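Local coordinates for protein beta-lactamase (Klebsiella pneumoniae, PDB 6HUH) that probably hydrolyses beta-lactam antibiotics to substituted beta-amino acids, as a member of the class D beta-lactamase family that confers antibiotic resistance, at residues Leu184-Ile189 and Arg248-Val253. Sequence-based numbering, arbitrary orientation.
Sequences LRQPDI and RAREEV
Gln186 and Arg250 reach toward each other where the outermost strand, within this chain, of the antiparallel sheet of the penicillin-binding transpeptidase/beta-lactamase fold faces the C-terminal helix, 245-264, packed across that sheet. The pair illustrates how long polar side chains can make a contact on their own: the CA atoms of Gln186 and Arg250 are 10.1 Å apart, and the two segments together bury just 103 Å². Arg250 runs out from the helix with CG anti to its N, then turns at chi3 (114°), bringing the guanidinium over to the strand. Gln186 bends earlier, at chi2 (-75°), which presents OE1 to that group. Gln186 OE1 lies 2.8 Å from Arg250 NH1, but the N-H direction is poor for a hydrogen bond; the approach is close and polar, and any attraction is probably electrostatic. The amide and guanidinium planes are turned 53° apart. At the other end of the amide, NE2 makes a weak hydrogen bond to Gly196 O of strand 192-201. Beside it, Pro187 brings CD to the guanidinium edge, 4.0 Å from Arg250 NH1.

The tight packing lies beneath this polar contact. Ala249 and Val253 are buried on the helix face turned to the sheet, both touching Phe219 and His234, and Gln186 and Arg250 also lean on Phe219. The Gln186-Arg250 pair itself is a looser surface contact made by partly exposed residues. Its strand is also part of the dimer surface, since Pro187 and Asp188 pack on Gln71 of the second subunit. Within the strand, Arg185 forms a salt bridge with Asp188, its guanidinium meeting the carboxylate end-on: NH1 at 2.8 Å and NH2 at 2.9 Å both donate to the single oxygen OD1 of Asp188.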
loop_
_atom_site.group_PDB
_atom_site.type_symbol
_atom_site.label_atom_id
_atom_site.label_comp_id
_atom_site.label_asym_id
_atom_site.label_seq_id
_atom_site.Cartn_x
_atom_site.Cartn_y
_atom_site.Cartn_z
ATOM N N LEU A 184 -7.342 5.552 -2.310
ATOM C CA LEU A 184 -7.104 6.426 -3.499
ATOM C C LEU A 184 -6.006 7.510 -3.327
ATOM O O LEU A 184 -5.746 8.253 -4.273
ATOM C CB LEU A 184 -8.413 7.151 -3.930
ATOM C CG LEU A 184 -9.480 6.403 -4.715
ATOM C CD1 LEU A 184 -10.667 7.288 -4.925
ATOM C CD2 LEU A 184 -8.954 5.938 -6.050
ATOM N N ARG A 185 -5.422 7.634 -2.112
ATOM C CA ARG A 185 -4.388 8.608 -1.742
ATOM C C ARG A 185 -3.117 8.480 -2.580
ATOM O O ARG A 185 -2.650 7.376 -2.855
ATOM C CB ARG A 185 -4.084 8.516 -0.248
ATOM C CG ARG A 185 -3.206 9.633 0.291
ATOM C CD ARG A 185 -3.976 10.617 1.159
ATOM N NE ARG A 185 -3.110 11.227 2.171
ATOM C CZ ARG A 185 -2.255 12.215 1.932
ATOM N NH1 ARG A 185 -2.137 12.725 0.707
ATOM N NH2 ARG A 185 -1.494 12.690 2.910
ATOM N N GLN A 186 -2.566 9.634 -2.962
ATOM C CA GLN A 186 -1.386 9.854 -3.803
ATOM C C GLN A 186 -0.311 10.692 -3.037
ATOM O O GLN A 186 -0.627 11.267 -1.977
ATOM C CB GLN A 186 -1.836 10.631 -5.067
ATOM C CG GLN A 186 -2.789 9.890 -6.000
ATOM C CD GLN A 186 -2.085 8.829 -6.811
ATOM O OE1 GLN A 186 -0.934 8.998 -7.231
ATOM N NE2 GLN A 186 -2.761 7.698 -7.032
ATOM N N PRO A 187 0.949 10.817 -3.558
ATOM C CA PRO A 187 1.944 11.646 -2.858
ATOM C C PRO A 187 1.491 13.097 -2.766
ATOM O O PRO A 187 0.847 13.620 -3.687
ATOM C CB PRO A 187 3.212 11.513 -3.718
ATOM C CG PRO A 187 3.009 10.301 -4.533
ATOM C CD PRO A 187 1.532 10.228 -4.781
ATOM N N ASP A 188 1.846 13.735 -1.644
ATOM C CA ASP A 188 1.532 15.115 -1.302
ATOM C C ASP A 188 2.204 16.138 -2.237
ATOM O O ASP A 188 3.098 15.806 -3.027
ATOM C CB ASP A 188 2.022 15.378 0.137
ATOM C CG ASP A 188 1.022 15.137 1.258
ATOM O OD1 ASP A 188 0.263 14.134 1.179
ATOM O OD2 ASP A 188 1.060 15.899 2.262
ATOM N N ILE A 189 1.739 17.395 -2.126
ATOM C CA ILE A 189 2.258 18.625 -2.716
ATOM C C ILE A 189 2.142 19.605 -1.521
ATOM O O ILE A 189 1.030 19.841 -1.064
ATOM C CB ILE A 189 1.479 19.069 -3.997
ATOM C CG1 ILE A 189 1.648 18.035 -5.138
ATOM C CG2 ILE A 189 1.948 20.463 -4.459
ATOM C CD1 ILE A 189 0.738 18.211 -6.324
ATOM N N ARG A 248 1.293 9.121 -18.280
ATOM C CA ARG A 248 1.654 10.385 -18.899
ATOM C C ARG A 248 0.633 11.425 -18.401
ATOM O O ARG A 248 0.925 12.622 -18.363
ATOM C CB ARG A 248 1.583 10.255 -20.430
ATOM C CG ARG A 248 2.499 11.200 -21.149
ATOM C CD ARG A 248 2.246 11.236 -22.653
ATOM N NE ARG A 248 2.867 10.130 -23.397
ATOM C CZ ARG A 248 4.142 10.091 -23.777
ATOM N NH1 ARG A 248 4.958 11.102 -23.501
ATOM N NH2 ARG A 248 4.601 9.057 -24.470
ATOM N N ALA A 249 -0.567 10.961 -18.016
ATOM C CA ALA A 249 -1.642 11.811 -17.498
ATOM C C ALA A 249 -1.314 12.225 -16.062
ATOM O O ALA A 249 -1.303 13.423 -15.774
ATOM C CB ALA A 249 -2.985 11.078 -17.578
ATOM N N ARG A 250 -0.976 11.226 -15.191
ATOM C CA ARG A 250 -0.604 11.368 -13.779
ATOM C C ARG A 250 0.585 12.309 -13.602
ATOM O O ARG A 250 0.602 13.146 -12.703
ATOM C CB ARG A 250 -0.296 9.982 -13.191
ATOM C CG ARG A 250 -0.008 9.978 -11.683
ATOM C CD ARG A 250 0.148 8.568 -11.109
ATOM N NE ARG A 250 1.500 8.259 -10.619
ATOM C CZ ARG A 250 2.030 8.722 -9.488
ATOM N NH1 ARG A 250 1.342 9.546 -8.711
ATOM N NH2 ARG A 250 3.265 8.385 -9.141
ATOM N N GLU A 251 1.569 12.157 -14.488
ATOM C CA GLU A 251 2.794 12.939 -14.571
ATOM C C GLU A 251 2.457 14.423 -14.833
ATOM O O GLU A 251 2.911 15.291 -14.085
ATOM C CB GLU A 251 3.643 12.348 -15.698
ATOM C CG GLU A 251 5.048 12.881 -15.851
ATOM C CD GLU A 251 5.767 12.173 -16.985
ATOM O OE1 GLU A 251 6.518 11.213 -16.692
ATOM O OE2 GLU A 251 5.512 12.516 -18.166
ATOM N N GLU A 252 1.623 14.689 -15.866
ATOM C CA GLU A 252 1.200 16.023 -16.319
ATOM C C GLU A 252 0.341 16.769 -15.295
ATOM O O GLU A 252 0.371 18.004 -15.249
ATOM C CB GLU A 252 0.504 15.953 -17.696
ATOM C CG GLU A 252 1.469 15.847 -18.865
ATOM C CD GLU A 252 0.890 15.267 -20.148
ATOM O OE1 GLU A 252 1.563 14.411 -20.770
ATOM O OE2 GLU A 252 -0.229 15.674 -20.541
ATOM N N VAL A 253 -0.408 16.024 -14.477
ATOM C CA VAL A 253 -1.243 16.606 -13.429
ATOM C C VAL A 253 -0.341 17.104 -12.299
ATOM O O VAL A 253 -0.476 18.247 -11.867
ATOM C CB VAL A 253 -2.319 15.607 -12.956
ATOM C CG1 VAL A 253 -2.900 16.002 -11.609
ATOM C CG2 VAL A 253 -3.429 15.483 -13.991
#